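Local coordinates for protein cellulase IBT99 (Metagenomes, PDB 6WBT) that probably hydrolyses 6-phospho-alpha-glucosides as a family 4 glycosyl hydrolase, binding NAD, a manganese ion and glucose 6-phosphate, at residues 79-84 with 331-336; 132-135 with 141-144. One frame throughout, in Å; residues are numbered along the deposited sequence.

Interaction 1 (79-84 with 331-336); sequences ADYIMA and SLIHDE
Y81, on strand 81-84, and I333, in the last part of helix 321-334, have the closest CA atoms of the two segments, yet these lie 9.5 Å apart, a gap spanned by side chains. Y81 supplies the reach. With CG beside the backbone N and anti to the carbonyl carbon (chi1 -72°), its ring extends from the strand to the helix, and its outer end meets I333 and L332. CZ of Y81 lies 3.4 Å from CG1 of I333, while CE1 of Y81 is 4.1 Å from CD1 of the same isoleucine. On the other side of the ring, CE2 of Y81 packs 3.9 Å from CB of L332. Both approaches to the ring are oblique. The 3.6 Å between Y81 OH and L332 O is not a bond, which leaves the contact apolar in kind. Strand 81-84 belongs to the parallel part of the Rossmann-type sheet, whereas the helix comes from the C-terminal family region; Y81 thus joins the two regions, and L332 also touches W143 and V145 on the next strand. Were Y81 an alanine, I333 CG1 and L332 CB would probably lose their partner on this strand and a gap would open beneath the helix. On strand 5-10, L5 touches both Y81 and I333, and S331 OG is hydrogen-bonded to V365 O and S338 N.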
ATOM      1  N   ALA A  79     -29.626  28.281   0.344  1.00 54.93           N
ATOM      2  CA  ALA A  79     -28.620  28.549  -0.675  1.00 54.53           C
ATOM      3  C   ALA A  79     -28.399  27.310  -1.534  1.00 55.00           C
ATOM      4  O   ALA A  79     -28.220  26.203  -1.017  1.00 54.77           O
ATOM      5  CB  ALA A  79     -27.310  28.986  -0.026  1.00 54.57           C
ATOM      6  N   ASP A  80     -28.410  27.502  -2.851  1.00 57.31           N
ATOM      7  CA  ASP A  80     -28.196  26.427  -3.813  1.00 58.00           C
ATOM      8  C   ASP A  80     -26.744  26.294  -4.248  1.00 56.36           C
ATOM      9  O   ASP A  80     -26.255  25.172  -4.407  1.00 56.15           O
ATOM     10  CB  ASP A  80     -29.076  26.640  -5.050  1.00 60.78           C
ATOM     11  CG  ASP A  80     -30.541  26.374  -4.771  1.00 64.31           C
ATOM     12  OD1 ASP A  80     -30.854  25.295  -4.227  1.00 65.28           O
ATOM     13  OD2 ASP A  80     -31.376  27.243  -5.092  1.00 66.63           O
ATOM     14  N   TYR A  81     -26.041  27.405  -4.453  1.00 54.63           N
ATOM     15  CA  TYR A  81     -24.640  27.363  -4.857  1.00 51.64           C
ATOM     16  C   TYR A  81     -23.899  28.516  -4.202  1.00 51.07           C
ATOM     17  O   TYR A  81     -24.292  29.677  -4.352  1.00 51.76           O
ATOM     18  CB  TYR A  81     -24.499  27.421  -6.381  1.00 49.83           C
ATOM     19  CG  TYR A  81     -24.929  26.140  -7.058  1.00 50.34           C
ATOM     20  CD1 TYR A  81     -26.213  25.997  -7.569  1.00 51.15           C
ATOM     21  CD2 TYR A  81     -24.057  25.065  -7.170  1.00 50.40           C
ATOM     22  CE1 TYR A  81     -26.611  24.824  -8.180  1.00 53.77           C
ATOM     23  CE2 TYR A  81     -24.446  23.889  -7.780  1.00 52.06           C
ATOM     24  CZ  TYR A  81     -25.724  23.773  -8.282  1.00 54.74           C
ATOM     25  OH  TYR A  81     -26.112  22.601  -8.889  1.00 57.49           O
ATOM     26  N   ILE A  82     -22.827  28.193  -3.485  1.00 48.30           N
ATOM     27  CA  ILE A  82     -22.030  29.172  -2.755  1.00 48.01           C
ATOM     28  C   ILE A  82     -20.657  29.240  -3.408  1.00 46.67           C
ATOM     29  O   ILE A  82     -19.913  28.252  -3.414  1.00 45.54           O
ATOM     30  CB  ILE A  82     -21.911  28.818  -1.264  1.00 48.58           C
ATOM     31  CG1 ILE A  82     -23.292  28.780  -0.598  1.00 35.94           C
ATOM     32  CG2 ILE A  82     -21.005  29.814  -0.554  1.00 34.57           C
ATOM     33  CD1 ILE A  82     -23.965  27.419  -0.631  1.00 42.16           C
HETATM   34  N   MSE A  83     -20.322  30.403  -3.956  1.00 46.66           N
HETATM   35  CA  MSE A  83     -19.010  30.610  -4.553  1.00 45.86           C
HETATM   36  C   MSE A  83     -18.121  31.407  -3.605  1.00 47.38           C
HETATM   37  O   MSE A  83     -18.274  32.619  -3.462  1.00 48.57           O
HETATM   38  CB  MSE A  83     -19.136  31.317  -5.904  1.00 44.63           C
HETATM   39  CG  MSE A  83     -19.857  30.491  -6.960  1.00 46.14           C
HETATM   40 SE   MSE A  83     -19.915  31.349  -8.712  0.54 50.54          SE
HETATM   41  CE  MSE A  83     -21.003  32.900  -8.259  1.00 50.91           C
ATOM     42  N   ALA A  84     -17.194  30.708  -2.954  1.00 48.55           N
ATOM     43  CA  ALA A  84     -16.352  31.300  -1.923  1.00 46.87           C
ATOM     44  C   ALA A  84     -15.130  31.960  -2.546  1.00 46.21           C
ATOM     45  O   ALA A  84     -14.423  31.345  -3.351  1.00 43.94           O
ATOM     46  CB  ALA A  84     -15.919  30.240  -0.910  1.00 44.79           C
ATOM     47  N   SER A 331     -21.714  22.736 -14.697  1.00 50.12           N
ATOM     48  CA  SER A 331     -21.604  21.289 -14.826  1.00 50.36           C
ATOM     49  C   SER A 331     -22.195  20.561 -13.626  1.00 49.90           C
ATOM     50  O   SER A 331     -22.588  19.398 -13.756  1.00 49.78           O
ATOM     51  CB  SER A 331     -20.142  20.884 -15.020  1.00 50.00           C
ATOM     52  OG  SER A 331     -20.031  19.497 -15.290  1.00 51.22           O
ATOM     53  N   LEU A 332     -22.266  21.218 -12.466  1.00 49.09           N
ATOM     54  CA  LEU A 332     -22.938  20.642 -11.309  1.00 48.97           C
ATOM     55  C   LEU A 332     -24.454  20.685 -11.450  1.00 53.00           C
ATOM     56  O   LEU A 332     -25.151  19.822 -10.902  1.00 53.44           O
ATOM     57  CB  LEU A 332     -22.518  21.377 -10.033  1.00 45.80           C
ATOM     58  CG  LEU A 332     -21.080  21.209  -9.543  1.00 40.71           C
ATOM     59  CD1 LEU A 332     -20.723  22.300  -8.545  1.00 38.17           C
ATOM     60  CD2 LEU A 332     -20.893  19.841  -8.915  1.00 39.49           C
ATOM     61  N   ILE A 333     -24.979  21.672 -12.176  1.00 55.04           N
ATOM     62  CA  ILE A 333     -26.424  21.818 -12.315  1.00 55.61           C
ATOM     63  C   ILE A 333     -26.973  20.824 -13.331  1.00 57.47           C
ATOM     64  O   ILE A 333     -27.942  20.106 -13.059  1.00 58.90           O
ATOM     65  CB  ILE A 333     -26.778  23.266 -12.700  1.00 55.25           C
ATOM     66  CG1 ILE A 333     -26.242  24.243 -11.656  1.00 54.54           C
ATOM     67  CG2 ILE A 333     -28.283  23.427 -12.850  1.00 55.42           C
ATOM     68  CD1 ILE A 333     -26.115  25.661 -12.159  1.00 54.94           C
ATOM     69  N   HIS A 334     -26.363  20.765 -14.513  1.00 58.19           N
ATOM     70  CA  HIS A 334     -26.874  19.963 -15.616  1.00 61.17           C
ATOM     71  C   HIS A 334     -26.140  18.641 -15.797  1.00 61.33           C
ATOM     72  O   HIS A 334     -26.440  17.917 -16.751  1.00 60.90           O
ATOM     73  CB  HIS A 334     -26.811  20.765 -16.920  1.00 64.24           C
ATOM     74  CG  HIS A 334     -27.757  21.922 -16.962  1.00 68.73           C
ATOM     75  ND1 HIS A 334     -27.733  22.868 -17.965  1.00 70.50           N
ATOM     76  CD2 HIS A 334     -28.759  22.286 -16.127  1.00 70.26           C
ATOM     77  CE1 HIS A 334     -28.678  23.765 -17.744  1.00 70.98           C
ATOM     78  NE2 HIS A 334     -29.314  23.434 -16.635  1.00 70.83           N
ATOM     79  N   ASP A 335     -25.195  18.312 -14.913  1.00 62.57           N
ATOM     80  CA  ASP A 335     -24.441  17.060 -14.996  1.00 62.24           C
ATOM     81  C   ASP A 335     -23.747  16.934 -16.354  1.00 62.44           C
ATOM     82  O   ASP A 335     -23.882  15.934 -17.063  1.00 61.10           O
ATOM     83  CB  ASP A 335     -25.348  15.858 -14.715  1.00 64.32           C
ATOM     84  CG  ASP A 335     -24.579  14.560 -14.573  1.00 66.35           C
ATOM     85  OD1 ASP A 335     -23.711  14.477 -13.680  1.00 66.29           O
ATOM     86  OD2 ASP A 335     -24.846  13.622 -15.352  1.00 67.63           O
ATOM     87  N   GLU A 336     -22.999  17.977 -16.718  1.00 64.79           N
ATOM     88  CA  GLU A 336     -22.370  18.045 -18.031  1.00 65.93           C
ATOM     89  C   GLU A 336     -21.116  17.188 -18.142  1.00 64.56           C
ATOM     90  O   GLU A 336     -20.593  17.036 -19.252  1.00 65.12           O
ATOM     91  CB  GLU A 336     -22.022  19.495 -18.374  1.00 67.74           C
ATOM     92  CG  GLU A 336     -23.164  20.475 -18.175  1.00 72.28           C
ATOM     93  CD  GLU A 336     -22.900  21.813 -18.835  1.00 76.08           C
ATOM     94  OE1 GLU A 336     -23.472  22.066 -19.915  1.00 78.38           O
ATOM     95  OE2 GLU A 336     -22.110  22.604 -18.280  1.00 75.88           O
TER

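Interaction 2 (132-135 with 141-144); sequences DYCE and KYWI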
ATOM      1  N   ASP A 132     -20.232  24.821   7.930  1.00 46.32           N
ATOM      2  CA  ASP A 132     -21.298  24.585   8.898  1.00 49.03           C
ATOM      3  C   ASP A 132     -22.503  25.484   8.647  1.00 53.50           C
ATOM      4  O   ASP A 132     -23.629  25.121   9.008  1.00 56.49           O
ATOM      5  CB  ASP A 132     -20.766  24.784  10.317  1.00 48.10           C
ATOM      6  CG  ASP A 132     -19.659  23.807  10.664  1.00 49.14           C
ATOM      7  OD1 ASP A 132     -19.746  22.634  10.244  1.00 49.59           O
ATOM      8  OD2 ASP A 132     -18.699  24.212  11.352  1.00 48.98           O
ATOM      9  N   TYR A 133     -22.292  26.655   8.040  1.00 52.72           N
ATOM     10  CA  TYR A 133     -23.417  27.500   7.654  1.00 51.79           C
ATOM     11  C   TYR A 133     -24.300  26.797   6.633  1.00 52.01           C
ATOM     12  O   TYR A 133     -25.531  26.799   6.748  1.00 54.23           O
ATOM     13  CB  TYR A 133     -22.910  28.830   7.092  1.00 51.43           C
ATOM     14  CG  TYR A 133     -22.500  29.838   8.139  1.00 51.70           C
ATOM     15  CD1 TYR A 133     -23.130  29.881   9.375  1.00 53.01           C
ATOM     16  CD2 TYR A 133     -21.484  30.750   7.889  1.00 50.89           C
ATOM     17  CE1 TYR A 133     -22.759  30.804  10.334  1.00 53.94           C
ATOM     18  CE2 TYR A 133     -21.104  31.676   8.841  1.00 51.32           C
ATOM     19  CZ  TYR A 133     -21.745  31.699  10.061  1.00 53.80           C
ATOM     20  OH  TYR A 133     -21.369  32.619  11.013  1.00 55.87           O
ATOM     21  N   CYS A 134     -23.683  26.179   5.623  1.00 49.68           N
ATOM     22  CA  CYS A 134     -24.453  25.537   4.566  1.00 49.47           C
ATOM     23  C   CYS A 134     -25.047  24.212   5.024  1.00 54.69           C
ATOM     24  O   CYS A 134     -26.124  23.824   4.557  1.00 57.76           O
ATOM     25  CB  CYS A 134     -23.575  25.333   3.333  1.00 44.89           C
ATOM     26  SG  CYS A 134     -22.834  26.855   2.707  1.00 41.58           S
ATOM     27  N   GLU A 135     -24.366  23.503   5.927  1.00 56.55           N
ATOM     28  CA  GLU A 135     -24.945  22.291   6.494  1.00 58.58           C
ATOM     29  C   GLU A 135     -26.185  22.597   7.324  1.00 62.09           C
ATOM     30  O   GLU A 135     -27.071  21.743   7.450  1.00 63.29           O
ATOM     31  CB  GLU A 135     -23.909  21.562   7.351  1.00 57.87           C
ATOM     32  CG  GLU A 135     -22.722  21.009   6.581  1.00 57.17           C
ATOM     33  CD  GLU A 135     -23.098  19.843   5.690  1.00 57.70           C
ATOM     34  OE1 GLU A 135     -22.592  19.777   4.552  1.00 57.12           O
ATOM     35  OE2 GLU A 135     -23.903  18.994   6.129  1.00 59.31           O
ATOM     36  N   LYS A 141     -28.883  19.809  -0.977  1.00 59.43           N
ATOM     37  CA  LYS A 141     -28.072  19.527  -2.154  1.00 59.39           C
ATOM     38  C   LYS A 141     -27.200  20.718  -2.538  1.00 56.81           C
ATOM     39  O   LYS A 141     -26.943  20.952  -3.721  1.00 56.41           O
ATOM     40  CB  LYS A 141     -28.952  19.118  -3.335  1.00 62.65           C
ATOM     41  CG  LYS A 141     -29.485  17.697  -3.264  1.00 65.28           C
ATOM     42  CD  LYS A 141     -30.075  17.273  -4.599  1.00 67.86           C
ATOM     43  CE  LYS A 141     -30.494  15.812  -4.589  1.00 70.09           C
ATOM     44  NZ  LYS A 141     -30.963  15.366  -5.931  1.00 72.35           N
ATOM     45  N   TYR A 142     -26.741  21.480  -1.547  1.00 55.49           N
ATOM     46  CA  TYR A 142     -25.929  22.653  -1.823  1.00 54.16           C
ATOM     47  C   TYR A 142     -24.574  22.245  -2.394  1.00 51.79           C
ATOM     48  O   TYR A 142     -24.149  21.090  -2.305  1.00 51.04           O
ATOM     49  CB  TYR A 142     -25.733  23.483  -0.553  1.00 53.83           C
ATOM     50  CG  TYR A 142     -24.723  22.904   0.415  1.00 53.49           C
ATOM     51  CD1 TYR A 142     -25.097  21.956   1.358  1.00 53.62           C
ATOM     52  CD2 TYR A 142     -23.393  23.309   0.387  1.00 51.82           C
ATOM     53  CE1 TYR A 142     -24.176  21.425   2.242  1.00 51.86           C
ATOM     54  CE2 TYR A 142     -22.467  22.780   1.262  1.00 52.04           C
ATOM     55  CZ  TYR A 142     -22.862  21.843   2.189  1.00 51.81           C
ATOM     56  OH  TYR A 142     -21.938  21.321   3.063  1.00 51.05           O
ATOM     57  N   TRP A 143     -23.891  23.219  -2.989  1.00 50.86           N
ATOM     58  CA  TRP A 143     -22.537  23.020  -3.486  1.00 48.95           C
ATOM     59  C   TRP A 143     -21.721  24.269  -3.208  1.00 48.38           C
ATOM     60  O   TRP A 143     -22.173  25.384  -3.490  1.00 47.93           O
ATOM     61  CB  TRP A 143     -22.524  22.706  -4.986  1.00 48.12           C
ATOM     62  CG  TRP A 143     -22.866  21.287  -5.304  1.00 47.73           C
ATOM     63  CD1 TRP A 143     -23.975  20.840  -5.961  1.00 49.17           C
ATOM     64  CD2 TRP A 143     -22.098  20.124  -4.973  1.00 47.25           C
ATOM     65  NE1 TRP A 143     -23.942  19.470  -6.065  1.00 50.47           N
ATOM     66  CE2 TRP A 143     -22.800  19.006  -5.467  1.00 48.63           C
ATOM     67  CE3 TRP A 143     -20.884  19.918  -4.311  1.00 45.24           C
ATOM     68  CZ2 TRP A 143     -22.331  17.704  -5.315  1.00 46.10           C
ATOM     69  CZ3 TRP A 143     -20.419  18.624  -4.164  1.00 44.09           C
ATOM     70  CH2 TRP A 143     -21.141  17.533  -4.663  1.00 43.93           C
ATOM     71  N   ILE A 144     -20.530  24.081  -2.655  1.00 48.62           N
ATOM     72  CA  ILE A 144     -19.602  25.174  -2.394  1.00 49.14           C
ATOM     73  C   ILE A 144     -18.439  25.016  -3.363  1.00 49.58           C
ATOM     74  O   ILE A 144     -17.519  24.223  -3.126  1.00 52.29           O
ATOM     75  CB  ILE A 144     -19.113  25.184  -0.941  1.00 49.80           C
ATOM     76  CG1 ILE A 144     -20.297  25.283   0.015  1.00 52.87           C
ATOM     77  CG2 ILE A 144     -18.148  26.342  -0.726  1.00 48.74           C
ATOM     78  CD1 ILE A 144     -19.888  25.279   1.463  1.00 53.02           C
TER
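C134 presses its CB onto one face of the Y142 ring, 3.6 Å from the centroid and 17° off the ring normal, so the pair meets the geometry of a CH-pi contact. The sulfur is displaced from that axis: SG of C134 is 4.8 Å from the Y142 centroid, in an oblique sulfur-aromatic contact, and meets CD1 of I144 at 3.6 Å. Y142 has CG between its backbone N and carbonyl carbon (chi1 76°), a rotation that directs the ring toward helix 114-136, where one face meets C134 CB. The carboxylate of E135 is modelled at the ring's edge, but too close to the phenol oxygen for its position or any bond to be relied on. One shell out, R166 NH2 donates to Y142 O, and the backbone of I144 pairs with R166 and I168. Helix 114-136 here packs on the strand that follows it, 143-146, as the last helix of the connection between the parallel, adjacent strands 81-84 and 143-146, a crossover that also contains helix 90-103; I82 of the former strand touches both C134 and I144, adding to the apolar layer between helix and sheet.

Interactions 1 and 2 are both buried, their centres 11 Å apart, and they use neighbouring strands of one sheet, 81-84 and 143-146. They lie against opposite faces: Y81 points to helix 321-334, whereas its neighbour I82 points to helix 114-136, where I82 CD1 packs 3.6 Å from C134 SG. A probable backbone hydrogen bond, I82 N to W143 O at 2.9 Å, ties the strands, and Y81 CD2 packs 3.6 Å from W143 CB. Interaction 1 joins regions far apart in sequence by an oblique tyrosine–aliphatic contact. Interaction 2 is local in sequence, sets a cysteine over a tyrosine face, and reaches the surface through exposed E135.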